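Myosin-2 (Saccharomyces cerevisiae, PDB 6IXO) carries organelles and proteins along polarized actin cables, gripping cargo receptors with its globular tail domain, the part in this structure, while its motor domain pulls on actin. Local coordinates at residues A[180-185]-A[254-259]; A[204-209]-A[265-270]; A[236-241]-A[284-289]; A[296-301]-A[333-338]. All coordinates share one frame; numbering follows the deposited sequence. Where two conformers were deposited one is given.

Contact 1: residues A[180-185]-A[254-259]; sequences ISESLP and WKRGLQ
Ser183 and Gln259 bring the backbones closest, their CA atoms 5.6 Å apart, where the loop leaving helix 134-180 passes the first turns of helix 254-273. Gln259 is gripped at both ends: its main-chain O accepts from Ser183 OG at 3.0 Å, and its side-chain OE1 accepts a bond from the backbone N of Leu184 at 3.3 Å. CG of Gln259 lies anti to the carbonyl carbon (chi1 -69°) and CD continues the chain in extended form; OE1 lies 3.1 Å from Glu182 CB. Leu184 CD1 rests on Gln259 CG at 3.8 Å. One turn earlier, Arg256 bends at chi2 and chi3 and offers NH1 to Ile180 O (3.2 Å, 137°), the donor standing above the carbonyl plane; a water bridges Arg256 NH2 and the same Ile180 O. Glu182 OE2 adds opposite charge nearby without forming a salt bridge. The irregular connection between helices 134-180 and 202-218 is thereby held to the start of helix 254-273, on the surface of the helical cargo-binding domain.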
loop_
_atom_site.group_PDB
_atom_site.type_symbol
_atom_site.label_atom_id
_atom_site.label_comp_id
_atom_site.label_asym_id
_atom_site.label_seq_id
_atom_site.Cartn_x
_atom_site.Cartn_y
_atom_site.Cartn_z
ATOM N N ILE A 180 18.905 12.396 -9.210
ATOM C CA ILE A 180 19.528 12.764 -10.478
ATOM C C ILE A 180 18.846 13.955 -11.173
ATOM O O ILE A 180 19.534 14.847 -11.649
ATOM C CB ILE A 180 19.525 11.551 -11.478
ATOM C CG1 ILE A 180 20.272 10.356 -10.882
ATOM C CG2 ILE A 180 20.137 11.964 -12.840
ATOM C CD1 ILE A 180 21.791 10.612 -10.704
ATOM N N SER A 181 17.509 13.945 -11.282
ATOM C CA SER A 181 16.800 14.994 -12.052
ATOM C C SER A 181 17.033 16.373 -11.439
ATOM O O SER A 181 17.060 16.537 -10.218
ATOM C CB SER A 181 15.284 14.754 -12.141
ATOM O OG SER A 181 14.633 15.176 -10.950
ATOM N N GLU A 182 17.208 17.365 -12.302
ATOM C CA GLU A 182 17.503 18.697 -11.825
ATOM C C GLU A 182 16.232 19.475 -11.633
ATOM O O GLU A 182 15.504 19.752 -12.581
ATOM C CB GLU A 182 18.444 19.418 -12.790
ATOM C CG GLU A 182 19.830 18.818 -12.794
ATOM C CD GLU A 182 20.809 19.640 -13.597
ATOM O OE1 GLU A 182 20.654 19.698 -14.837
ATOM O OE2 GLU A 182 21.709 20.259 -12.985
ATOM N N SER A 183 15.950 19.808 -10.384
ATOM C CA SER A 183 14.968 20.840 -10.074
ATOM C C SER A 183 15.379 22.165 -10.715
ATOM O O SER A 183 14.546 22.992 -11.046
ATOM C CB SER A 183 14.836 20.992 -8.564
ATOM O OG SER A 183 16.011 20.518 -7.917
ATOM N N LEU A 184 16.681 22.379 -10.877
ATOM C CA LEU A 184 17.134 23.559 -11.619
ATOM C C LEU A 184 17.918 23.129 -12.847
ATOM O O LEU A 184 19.140 23.005 -12.796
ATOM C CB LEU A 184 17.985 24.467 -10.733
ATOM C CG LEU A 184 17.330 24.881 -9.424
ATOM C CD1 LEU A 184 18.419 25.081 -8.390
ATOM C CD2 LEU A 184 16.449 26.159 -9.598
ATOM N N PRO A 185 17.208 22.875 -13.953
ATOM C CA PRO A 185 17.845 22.430 -15.196
ATOM C C PRO A 185 19.026 23.333 -15.581
ATOM O O PRO A 185 18.870 24.564 -15.576
ATOM C CB PRO A 185 16.708 22.520 -16.218
ATOM C CG PRO A 185 15.465 22.323 -15.397
ATOM C CD PRO A 185 15.749 23.022 -14.096
ATOM N N TRP A 254 27.611 21.826 -3.338
ATOM C CA TRP A 254 26.624 22.782 -2.883
ATOM C C TRP A 254 25.415 22.864 -3.826
ATOM O O TRP A 254 24.236 22.819 -3.379
ATOM C CB TRP A 254 27.277 24.168 -2.725
ATOM C CG TRP A 254 26.284 25.188 -2.250
ATOM C CD1 TRP A 254 26.019 25.535 -0.941
ATOM C CD2 TRP A 254 25.417 25.992 -3.068
ATOM N NE1 TRP A 254 25.022 26.496 -0.907
ATOM C CE2 TRP A 254 24.627 26.786 -2.190
ATOM C CE3 TRP A 254 25.215 26.108 -4.447
ATOM C CZ2 TRP A 254 23.667 27.712 -2.660
ATOM C CZ3 TRP A 254 24.249 27.023 -4.910
ATOM C CH2 TRP A 254 23.485 27.804 -4.016
ATOM N N LYS A 255 25.673 22.983 -5.125
ATOM C CA LYS A 255 24.560 23.038 -6.082
ATOM C C LYS A 255 23.669 21.813 -6.032
ATOM O O LYS A 255 22.460 21.936 -6.069
ATOM C CB LYS A 255 25.065 23.212 -7.499
ATOM C CG LYS A 255 25.624 24.620 -7.761
ATOM C CD LYS A 255 26.247 24.713 -9.164
ATOM C CE LYS A 255 26.694 26.075 -9.495
ATOM N NZ LYS A 255 27.033 26.186 -10.951
ATOM N N ARG A 256 24.276 20.631 -5.988
ATOM C CA ARG A 256 23.511 19.396 -5.893
ATOM C C ARG A 256 22.734 19.401 -4.579
ATOM O O ARG A 256 21.576 18.923 -4.508
ATOM C CB ARG A 256 24.460 18.166 -6.005
ATOM C CG ARG A 256 23.747 16.855 -5.951
ATOM C CD ARG A 256 22.725 16.736 -7.104
ATOM N NE ARG A 256 23.365 16.909 -8.411
ATOM C CZ ARG A 256 22.731 16.801 -9.583
ATOM N NH1 ARG A 256 21.411 16.532 -9.635
ATOM N NH2 ARG A 256 23.421 16.954 -10.709
ATOM N N GLY A 257 23.329 19.960 -3.530
ATOM C CA GLY A 257 22.610 20.027 -2.252
ATOM C C GLY A 257 21.362 20.908 -2.329
ATOM O O GLY A 257 20.277 20.565 -1.814
ATOM N N LEU A 258 21.492 22.047 -2.989
ATOM C CA LEU A 258 20.342 22.950 -3.147
ATOM C C LEU A 258 19.237 22.211 -3.943
ATOM O O LEU A 258 18.046 22.230 -3.588
ATOM C CB LEU A 258 20.776 24.226 -3.883
ATOM C CG LEU A 258 19.628 25.237 -3.959
ATOM C CD1 LEU A 258 19.290 25.719 -2.555
ATOM C CD2 LEU A 258 19.966 26.416 -4.885
ATOM N N GLN A 259 19.638 21.523 -5.012
ATOM C CA GLN A 259 18.649 20.803 -5.828
ATOM C C GLN A 259 18.008 19.667 -5.090
ATOM O O GLN A 259 16.784 19.448 -5.218
ATOM C CB GLN A 259 19.256 20.276 -7.127
ATOM C CG GLN A 259 19.579 21.447 -8.031
ATOM C CD GLN A 259 20.206 21.035 -9.319
ATOM O OE1 GLN A 259 19.507 20.860 -10.312
ATOM N NE2 GLN A 259 21.536 20.872 -9.324
HETATM O O HOH W 1 21.670 15.739 -13.190
HETATM O O HOH W 2 19.374 16.748 -8.151
#

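Contact 2: residues A[204-209]-A[265-270]; sequences DILTFF and TRLEEW
Trp270 turns one face of its indole toward Phe209, whose CB sits over the six-membered ring as a CH-pi contact, 3.8 Å from the ring centroid and 16° off the normal. The two aromatic rings themselves meet obliquely, their planes 51° apart, so that the phenyl group neither stacks on the indole nor meets it edge to face. Trp270 CG stands anti to the backbone N. The indole reaches across to the backbone of helix 202-218, with CZ2 3.4 Å from Phe209 O. Leu206 slides past Trp270 in the opposite direction, laying CD2 3.8 Å from Trp270 CB. In one of two conformers of Arg266, the other methyl of Leu206, CD1, approaches the guanidinium at 4.0 Å from NH2, the two side chains crossing at about a right angle; in this conformer NH2 also forms a salt bridge with Asp203. Leu267 CD1 fills the angle between Phe209 and Leu206, 3.9 Å from Phe209 CD2. No hydrogen bond spans the two segments, and the indole nitrogen is satisfied by Asn210 instead. The helix axes run nearly parallel, 19° apart and 10.6 Å at closest approach, a spacing that leaves room for these large side chains. Helix 223-247 completes the packing, with Leu234 against both Phe209 and Leu267 and Phe226 against Trp270, while helix 134-180 covers Ile205.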
loop_
_atom_site.group_PDB
_atom_site.type_symbol
_atom_site.label_atom_id
_atom_site.label_comp_id
_atom_site.label_asym_id
_atom_site.label_seq_id
_atom_site.Cartn_x
_atom_site.Cartn_y
_atom_site.Cartn_z
ATOM N N ASP A 204 6.634 13.250 -11.250
ATOM C CA ASP A 204 6.151 11.896 -11.404
ATOM C C ASP A 204 5.972 11.265 -10.045
ATOM O O ASP A 204 5.058 10.457 -9.855
ATOM C CB ASP A 204 7.089 11.045 -12.242
ATOM C CG ASP A 204 7.260 11.593 -13.636
ATOM O OD1 ASP A 204 6.242 11.890 -14.291
ATOM O OD2 ASP A 204 8.425 11.790 -14.036
ATOM N N ILE A 205 6.861 11.610 -9.116
ATOM C CA ILE A 205 6.777 11.058 -7.766
ATOM C C ILE A 205 5.555 11.609 -7.031
ATOM O O ILE A 205 4.830 10.875 -6.328
ATOM C CB ILE A 205 8.052 11.385 -6.952
ATOM C CG1 ILE A 205 9.275 10.768 -7.645
ATOM C CG2 ILE A 205 7.939 10.835 -5.539
ATOM C CD1 ILE A 205 9.143 9.210 -7.888
ATOM N N LEU A 206 5.333 12.913 -7.175
ATOM C CA LEU A 206 4.156 13.498 -6.547
ATOM C C LEU A 206 2.866 12.907 -7.138
ATOM O O LEU A 206 1.909 12.635 -6.408
ATOM C CB LEU A 206 4.183 15.023 -6.722
ATOM C CG LEU A 206 5.358 15.600 -5.931
ATOM C CD1 LEU A 206 5.486 17.071 -6.273
ATOM C CD2 LEU A 206 5.094 15.443 -4.470
ATOM N N THR A 207 2.838 12.720 -8.458
ATOM C CA THR A 207 1.674 12.111 -9.115
ATOM C C THR A 207 1.385 10.744 -8.508
ATOM O O THR A 207 0.237 10.379 -8.232
ATOM C CB THR A 207 1.916 11.967 -10.622
ATOM O OG1 THR A 207 1.905 13.263 -11.205
ATOM C CG2 THR A 207 0.822 11.116 -11.281
ATOM N N PHE A 208 2.447 9.992 -8.281
ATOM C CA PHE A 208 2.346 8.643 -7.732
ATOM C C PHE A 208 1.754 8.628 -6.321
ATOM O O PHE A 208 0.824 7.861 -6.027
ATOM C CB PHE A 208 3.757 8.005 -7.765
ATOM C CG PHE A 208 3.881 6.666 -7.052
ATOM C CD1 PHE A 208 3.883 5.489 -7.780
ATOM C CD2 PHE A 208 4.068 6.594 -5.669
ATOM C CE1 PHE A 208 4.054 4.232 -7.128
ATOM C CE2 PHE A 208 4.240 5.374 -5.025
ATOM C CZ PHE A 208 4.234 4.186 -5.756
ATOM N N PHE A 209 2.307 9.442 -5.431
ATOM C CA PHE A 209 1.738 9.543 -4.089
ATOM C C PHE A 209 0.331 10.183 -4.101
ATOM O O PHE A 209 -0.571 9.746 -3.354
ATOM C CB PHE A 209 2.662 10.340 -3.162
ATOM C CG PHE A 209 3.799 9.542 -2.649
ATOM C CD1 PHE A 209 3.629 8.677 -1.574
ATOM C CD2 PHE A 209 5.055 9.616 -3.268
ATOM C CE1 PHE A 209 4.686 7.898 -1.103
ATOM C CE2 PHE A 209 6.123 8.842 -2.808
ATOM C CZ PHE A 209 5.944 7.976 -1.723
ATOM N N THR A 265 12.050 18.737 -0.309
ATOM C CA THR A 265 11.090 19.608 0.345
ATOM C C THR A 265 9.736 19.454 -0.333
ATOM O O THR A 265 8.689 19.482 0.332
ATOM C CB THR A 265 11.552 21.093 0.285
ATOM O OG1 THR A 265 12.819 21.172 0.943
ATOM C CG2 THR A 265 10.554 22.026 0.988
ATOM N N ARG A 266 9.711 19.296 -1.646
ATOM C CA ARG A 266 8.408 19.195 -2.315
ATOM C C ARG A 266 7.658 17.956 -1.810
ATOM O O ARG A 266 6.452 17.982 -1.627
ATOM C CB ARG A 266 8.569 19.142 -3.830
ATOM C CG ARG A 266 8.996 20.499 -4.455
ATOM C CD ARG A 266 9.489 20.312 -5.896
ATOM N NE ARG A 266 8.438 19.850 -6.814
ATOM C CZ ARG A 266 8.656 19.554 -8.093
ATOM N NH1 ARG A 266 9.876 19.684 -8.610
ATOM N NH2 ARG A 266 7.661 19.142 -8.861
ATOM N N LEU A 267 8.383 16.883 -1.576
ATOM C CA LEU A 267 7.747 15.644 -1.115
ATOM C C LEU A 267 7.306 15.828 0.325
ATOM O O LEU A 267 6.202 15.450 0.715
ATOM C CB LEU A 267 8.708 14.454 -1.261
ATOM C CG LEU A 267 8.100 13.064 -1.043
ATOM C CD1 LEU A 267 6.834 12.825 -1.919
ATOM C CD2 LEU A 267 9.176 12.024 -1.360
ATOM N N GLU A 268 8.136 16.467 1.124
ATOM C CA GLU A 268 7.755 16.780 2.503
ATOM C C GLU A 268 6.531 17.704 2.610
ATOM O O GLU A 268 5.679 17.537 3.504
ATOM C CB GLU A 268 8.979 17.384 3.219
ATOM C CG GLU A 268 8.825 17.698 4.685
ATOM C CD GLU A 268 10.084 18.440 5.221
ATOM O OE1 GLU A 268 10.749 19.127 4.417
ATOM O OE2 GLU A 268 10.418 18.319 6.417
ATOM N N GLU A 269 6.419 18.675 1.703
ATOM C CA GLU A 269 5.306 19.632 1.759
ATOM C C GLU A 269 4.007 18.919 1.304
ATOM O O GLU A 269 2.929 19.213 1.776
ATOM C CB GLU A 269 5.609 20.846 0.885
ATOM C CG GLU A 269 6.697 21.742 1.487
ATOM C CD GLU A 269 6.130 22.592 2.598
ATOM O OE1 GLU A 269 4.888 22.874 2.581
ATOM O OE2 GLU A 269 6.907 22.997 3.483
ATOM N N TRP A 270 4.148 17.981 0.378
ATOM C CA TRP A 270 3.005 17.169 -0.026
ATOM C C TRP A 270 2.466 16.400 1.204
ATOM O O TRP A 270 1.234 16.345 1.440
ATOM C CB TRP A 270 3.391 16.195 -1.163
ATOM C CG TRP A 270 2.244 15.286 -1.530
ATOM C CD1 TRP A 270 1.275 15.511 -2.475
ATOM C CD2 TRP A 270 1.937 14.034 -0.930
ATOM N NE1 TRP A 270 0.382 14.461 -2.500
ATOM C CE2 TRP A 270 0.773 13.535 -1.568
ATOM C CE3 TRP A 270 2.544 13.266 0.073
ATOM C CZ2 TRP A 270 0.182 12.320 -1.206
ATOM C CZ3 TRP A 270 1.958 12.039 0.417
ATOM C CH2 TRP A 270 0.795 11.594 -0.217
#

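Contact 3: residues A[236-241]-A[284-289]; sequences YVDAIC and QHLIQT
Asp238 CG lies anti to its backbone N (chi1 -165°), and the carboxylate is presented to the first turn of helix 284-294. There His285 CG, anti to its carbonyl carbon, lies on the side of Asp238, and the turn of the ring about CB-CG points ND1 at the same group. ND1 donates to Asp238 OD2 across a short 2.5 Å, with the oxygen in the imidazole plane and the carboxylate turned 30° from it. The second oxygen, OD1, accepts a bond from the backbone N of Leu286 at 2.9 Å through its syn lone pair, and a weak bond joins His285 N to OD2. Main chain and side chain thus fix the carboxylate's rotation, and its position at the helix's N-terminal end would probably favour its negative charge. Beside these polar bonds, Leu286 CD2 packs on Cys241 CB at 3.8 Å. The contact joins helix 223-247 to helix 284-294, whose segment axes are inclined at 51°; helix 134-180 covers Cys241 through Val178 and Val179, and Val264 of helix 254-273 lies against Leu286.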
loop_
_atom_site.group_PDB
_atom_site.type_symbol
_atom_site.label_atom_id
_atom_site.label_comp_id
_atom_site.label_asym_id
_atom_site.label_seq_id
_atom_site.Cartn_x
_atom_site.Cartn_y
_atom_site.Cartn_z
ATOM N N TYR A 236 11.177 3.998 2.495
ATOM C CA TYR A 236 11.807 3.263 1.406
ATOM C C TYR A 236 12.541 4.237 0.462
ATOM O O TYR A 236 13.700 4.040 0.128
ATOM C CB TYR A 236 10.775 2.480 0.603
ATOM C CG TYR A 236 11.417 1.494 -0.373
ATOM C CD1 TYR A 236 11.982 0.302 0.088
ATOM C CD2 TYR A 236 11.411 1.737 -1.744
ATOM C CE1 TYR A 236 12.580 -0.631 -0.817
ATOM C CE2 TYR A 236 11.959 0.792 -2.676
ATOM C CZ TYR A 236 12.566 -0.352 -2.190
ATOM O OH TYR A 236 13.078 -1.259 -3.078
ATOM N N VAL A 237 11.838 5.263 0.016
ATOM C CA VAL A 237 12.472 6.291 -0.836
ATOM C C VAL A 237 13.715 6.878 -0.143
ATOM O O VAL A 237 14.773 7.047 -0.741
ATOM C CB VAL A 237 11.455 7.402 -1.146
ATOM C CG1 VAL A 237 12.144 8.656 -1.677
ATOM C CG2 VAL A 237 10.379 6.871 -2.127
ATOM N N ASP A 238 13.570 7.191 1.130
ATOM C CA ASP A 238 14.672 7.729 1.916
ATOM C C ASP A 238 15.889 6.804 1.847
ATOM O O ASP A 238 17.002 7.250 1.572
ATOM C CB ASP A 238 14.203 7.921 3.359
ATOM C CG ASP A 238 15.138 8.812 4.197
ATOM O OD1 ASP A 238 15.501 9.908 3.750
ATOM O OD2 ASP A 238 15.500 8.401 5.302
ATOM N N ALA A 239 15.680 5.508 2.109
ATOM C CA ALA A 239 16.801 4.549 2.196
ATOM C C ALA A 239 17.477 4.411 0.850
ATOM O O ALA A 239 18.712 4.583 0.738
ATOM C CB ALA A 239 16.284 3.098 2.695
ATOM N N ILE A 240 16.682 4.139 -0.192
ATOM C CA ILE A 240 17.299 3.775 -1.476
ATOM C C ILE A 240 17.941 5.021 -2.110
ATOM O O ILE A 240 18.985 4.909 -2.762
ATOM C CB ILE A 240 16.292 3.148 -2.494
ATOM C CG1 ILE A 240 15.227 4.159 -2.913
ATOM C CG2 ILE A 240 15.694 1.818 -1.933
ATOM C CD1 ILE A 240 14.290 3.599 -4.035
ATOM N N CYS A 241 17.327 6.204 -1.932
ATOM C CA CYS A 241 17.984 7.430 -2.493
ATOM C C CYS A 241 19.245 7.818 -1.715
ATOM O O CYS A 241 20.263 8.234 -2.313
ATOM C CB CYS A 241 17.013 8.619 -2.504
ATOM S SG CYS A 241 15.679 8.311 -3.711
ATOM N N GLN A 284 14.257 11.838 6.830
ATOM C CA GLN A 284 15.305 12.559 7.535
ATOM C C GLN A 284 16.696 12.336 6.945
ATOM O O GLN A 284 17.545 13.208 7.048
ATOM C CB GLN A 284 15.316 12.181 9.020
ATOM C CG GLN A 284 14.489 13.097 9.937
ATOM C CD GLN A 284 14.604 14.591 9.615
ATOM O OE1 GLN A 284 15.622 15.232 9.894
ATOM N NE2 GLN A 284 13.548 15.149 9.035
ATOM N N HIS A 285 16.971 11.177 6.359
ATOM C CA HIS A 285 18.334 10.996 5.868
ATOM C C HIS A 285 18.576 11.844 4.667
ATOM O O HIS A 285 19.688 12.353 4.496
ATOM C CB HIS A 285 18.628 9.524 5.531
ATOM C CG HIS A 285 18.477 8.614 6.709
ATOM N ND1 HIS A 285 17.328 7.877 6.945
ATOM C CD2 HIS A 285 19.308 8.358 7.748
ATOM C CE1 HIS A 285 17.468 7.184 8.061
ATOM N NE2 HIS A 285 18.662 7.452 8.569
ATOM N N LEU A 286 17.579 11.938 3.795
ATOM C CA LEU A 286 17.678 12.845 2.626
ATOM C C LEU A 286 17.697 14.308 3.064
ATOM O O LEU A 286 18.506 15.141 2.581
ATOM C CB LEU A 286 16.499 12.626 1.670
ATOM C CG LEU A 286 16.537 11.276 0.975
ATOM C CD1 LEU A 286 15.277 11.133 0.139
ATOM C CD2 LEU A 286 17.813 11.254 0.066
ATOM N N ILE A 287 16.815 14.647 3.993
ATOM C CA ILE A 287 16.776 16.059 4.440
ATOM C C ILE A 287 18.154 16.442 5.055
ATOM O O ILE A 287 18.748 17.510 4.769
ATOM C CB ILE A 287 15.628 16.277 5.454
ATOM C CG1 ILE A 287 14.275 16.173 4.728
ATOM C CG2 ILE A 287 15.803 17.623 6.272
ATOM C CD1 ILE A 287 13.034 16.074 5.697
ATOM N N GLN A 288 18.667 15.573 5.911
ATOM C CA GLN A 288 19.914 15.913 6.608
ATOM C C GLN A 288 21.102 15.895 5.632
ATOM O O GLN A 288 22.063 16.625 5.805
ATOM C CB GLN A 288 20.135 14.949 7.770
ATOM C CG GLN A 288 19.235 15.266 8.984
ATOM C CD GLN A 288 19.276 14.171 10.045
ATOM O OE1 GLN A 288 20.302 13.515 10.227
ATOM N NE2 GLN A 288 18.141 13.959 10.743
ATOM N N THR A 289 21.043 15.042 4.616
ATOM C CA THR A 289 22.103 15.067 3.597
ATOM C C THR A 289 22.116 16.390 2.838
ATOM O O THR A 289 23.195 17.015 2.633
ATOM C CB THR A 289 21.937 13.898 2.633
ATOM O OG1 THR A 289 22.141 12.708 3.385
ATOM C CG2 THR A 289 22.970 13.941 1.459
#

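Contact 4: residues A[296-301]-A[333-338]; sequences RKYTIE and PIPQEI. With SO4 (sulfate ion), chain E.
Ile338 drives its CD1 methyl against the backbone of residues 298-300, 3.3 Å from Tyr298 O and 3.5 Å from Ile300 N, making this the densely packed part of the contact. Its CG1 also approaches Tyr298 O, while Lys297 O is covered by Ile334 CG2 at 3.7 Å and by Pro335 CD. That carbonyl is buried among carbons and has no polar partner in the model. Tyr298 extends the packing toward Pro333: Pro335 CD meets the ring at its edge, in plane, 3.7 Å from CD1, and CE1 lies 3.4 Å from Pro333 O. The phenol oxygen is held by Ser332 O. Two helix starts are paired here, helix 300-309 with Thr299 at its N-cap and helix 336-350 with Pro335 in that position; the side chain of Thr299 caps the backbone N of Asp302, and no hydrogen bond links the two segments. Toward solvent the contact thins. The exposed Ile300 slides past Ile338 in the opposite direction, the two CD1 methyls 4.0 Å apart. Farther out, Arg296 makes no contact with 333-338; its guanidinium presents its edge to a sulfate probably taken from the crystallisation liquor. NH2 donates to sulfate O1 at 3.0 Å (156°), and NE forms a salt bridge with Asp302.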
loop_
_atom_site.group_PDB
_atom_site.type_symbol
_atom_site.label_atom_id
_atom_site.label_comp_id
_atom_site.label_asym_id
_atom_site.label_seq_id
_atom_site.Cartn_x
_atom_site.Cartn_y
_atom_site.Cartn_z
ATOM N N ARG A 296 28.123 25.415 6.123
ATOM C CA ARG A 296 29.552 25.652 6.157
ATOM C C ARG A 296 30.235 24.480 6.827
ATOM O O ARG A 296 29.756 23.953 7.840
ATOM C CB ARG A 296 29.849 26.944 6.895
ATOM C CG ARG A 296 31.060 27.676 6.368
ATOM C CD ARG A 296 31.328 28.926 7.171
ATOM N NE ARG A 296 31.703 28.631 8.541
ATOM C CZ ARG A 296 31.935 29.554 9.470
ATOM N NH1 ARG A 296 31.848 30.848 9.157
ATOM N NH2 ARG A 296 32.264 29.189 10.709
ATOM N N LYS A 297 31.348 24.080 6.237
ATOM C CA LYS A 297 32.132 22.946 6.696
ATOM C C LYS A 297 33.602 23.369 6.828
ATOM O O LYS A 297 34.472 22.710 6.270
ATOM C CB LYS A 297 31.990 21.782 5.704
ATOM C CG LYS A 297 30.574 21.140 5.709
ATOM C CD LYS A 297 30.317 20.205 4.529
ATOM C CE LYS A 297 30.229 20.980 3.215
ATOM N NZ LYS A 297 28.869 21.589 3.062
ATOM N N TYR A 298 33.881 24.450 7.561
ATOM C CA TYR A 298 35.238 25.006 7.567
ATOM C C TYR A 298 35.922 25.044 8.929
ATOM O O TYR A 298 37.142 25.005 9.003
ATOM C CB TYR A 298 35.204 26.401 6.949
ATOM C CG TYR A 298 34.912 26.327 5.464
ATOM C CD1 TYR A 298 35.497 25.340 4.666
ATOM C CD2 TYR A 298 34.023 27.204 4.862
ATOM C CE1 TYR A 298 35.218 25.257 3.304
ATOM C CE2 TYR A 298 33.731 27.109 3.513
ATOM C CZ TYR A 298 34.335 26.152 2.741
ATOM O OH TYR A 298 34.037 26.104 1.402
ATOM N N THR A 299 35.148 25.110 10.005
ATOM C CA THR A 299 35.726 25.113 11.340
ATOM C C THR A 299 35.294 23.881 12.141
ATOM O O THR A 299 34.283 23.229 11.826
ATOM C CB THR A 299 35.318 26.361 12.125
ATOM O OG1 THR A 299 33.954 26.226 12.551
ATOM C CG2 THR A 299 35.472 27.621 11.266
ATOM N N ILE A 300 36.073 23.571 13.169
ATOM C CA ILE A 300 35.711 22.538 14.129
ATOM C C ILE A 300 34.277 22.701 14.627
ATOM O O ILE A 300 33.472 21.754 14.613
ATOM C CB ILE A 300 36.673 22.565 15.333
ATOM C CG1 ILE A 300 38.071 22.113 14.902
ATOM C CG2 ILE A 300 36.131 21.710 16.479
ATOM C CD1 ILE A 300 38.104 20.734 14.282
ATOM N N GLU A 301 33.944 23.914 15.047
ATOM C CA GLU A 301 32.596 24.171 15.532
ATOM C C GLU A 301 31.533 23.907 14.464
ATOM O O GLU A 301 30.431 23.423 14.780
ATOM C CB GLU A 301 32.473 25.601 16.036
ATOM C CG GLU A 301 31.207 25.808 16.829
ATOM C CD GLU A 301 30.936 27.260 17.103
ATOM O OE1 GLU A 301 31.783 28.100 16.727
ATOM O OE2 GLU A 301 29.877 27.561 17.691
ATOM N N PRO A 333 38.418 25.181 -0.252
ATOM C CA PRO A 333 38.473 23.726 0.004
ATOM C C PRO A 333 38.133 23.414 1.458
ATOM O O PRO A 333 38.360 24.258 2.323
ATOM C CB PRO A 333 39.956 23.367 -0.275
ATOM C CG PRO A 333 40.540 24.520 -0.876
ATOM C CD PRO A 333 39.760 25.747 -0.453
ATOM N N ILE A 334 37.608 22.230 1.740
ATOM C CA ILE A 334 37.454 21.792 3.127
ATOM C C ILE A 334 38.841 21.556 3.740
ATOM O O ILE A 334 39.573 20.715 3.243
ATOM C CB ILE A 334 36.627 20.516 3.219
ATOM C CG1 ILE A 334 35.212 20.804 2.706
ATOM C CG2 ILE A 334 36.532 20.045 4.667
ATOM C CD1 ILE A 334 34.330 19.591 2.603
ATOM N N PRO A 335 39.191 22.281 4.820
ATOM C CA PRO A 335 40.560 22.192 5.351
ATOM C C PRO A 335 40.921 20.802 5.855
ATOM O O PRO A 335 40.041 20.056 6.293
ATOM C CB PRO A 335 40.565 23.197 6.516
ATOM C CG PRO A 335 39.425 24.108 6.247
ATOM C CD PRO A 335 38.379 23.251 5.574
ATOM N N GLN A 336 42.217 20.481 5.821
ATOM C CA GLN A 336 42.694 19.166 6.227
ATOM C C GLN A 336 42.368 18.935 7.685
ATOM O O GLN A 336 41.946 17.840 8.069
ATOM C CB GLN A 336 44.200 19.036 5.980
ATOM C CG GLN A 336 44.538 19.132 4.511
ATOM C CD GLN A 336 43.757 18.108 3.706
ATOM O OE1 GLN A 336 43.894 16.915 3.933
ATOM N NE2 GLN A 336 42.914 18.572 2.785
ATOM N N GLU A 337 42.563 19.990 8.475
ATOM C CA GLU A 337 42.202 20.031 9.886
ATOM C C GLU A 337 40.776 19.478 10.120
ATOM O O GLU A 337 40.523 18.725 11.062
ATOM C CB GLU A 337 42.310 21.469 10.405
ATOM C CG GLU A 337 43.594 22.228 9.957
ATOM C CD GLU A 337 43.433 23.058 8.666
ATOM O OE1 GLU A 337 44.094 22.741 7.646
ATOM O OE2 GLU A 337 42.667 24.048 8.682
ATOM N N ILE A 338 39.847 19.837 9.247
ATOM C CA ILE A 338 38.470 19.407 9.444
ATOM C C ILE A 338 38.315 17.939 9.012
ATOM O O ILE A 338 37.636 17.164 9.689
ATOM C CB ILE A 338 37.483 20.347 8.707
ATOM C CG1 ILE A 338 36.951 21.435 9.659
ATOM C CG2 ILE A 338 36.268 19.569 8.168
ATOM C CD1 ILE A 338 37.966 22.176 10.514
HETATM S S SO4 E . 32.865 32.167 12.511
HETATM O O1 SO4 E . 33.518 30.899 12.818
HETATM O O2 SO4 E . 33.831 33.256 12.635
HETATM O O3 SO4 E . 32.341 32.123 11.151
HETATM O O4 SO4 E . 31.760 32.384 13.440
#

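Overall arrangement
Contacts 2 and 3 are buried among the helices, whereas contact 1 lies on the surface and contact 4, whose centre is about 44 Å from that of the chain, is partly buried. Contacts 1 and 2 share helix 254-273, one using its start and the other a later turn, with centres about 16 Å apart. Contacts 2 and 3 touch directly, Glu268 OE2 lying 3.5 Å from Ile287 CD1. Chemistry differs even within the interior: contact 2 is aromatic and aliphatic, contact 3 is centred on a buried carboxylate. Contact 1 relies on bonds to main-chain atoms and on water; contact 4 has no hydrogen bond between its segments and packs carbons on one another and on carbonyl oxygens. The segments of contacts 1, 2 and 3 alternate along the chain; contact 4 follows in series.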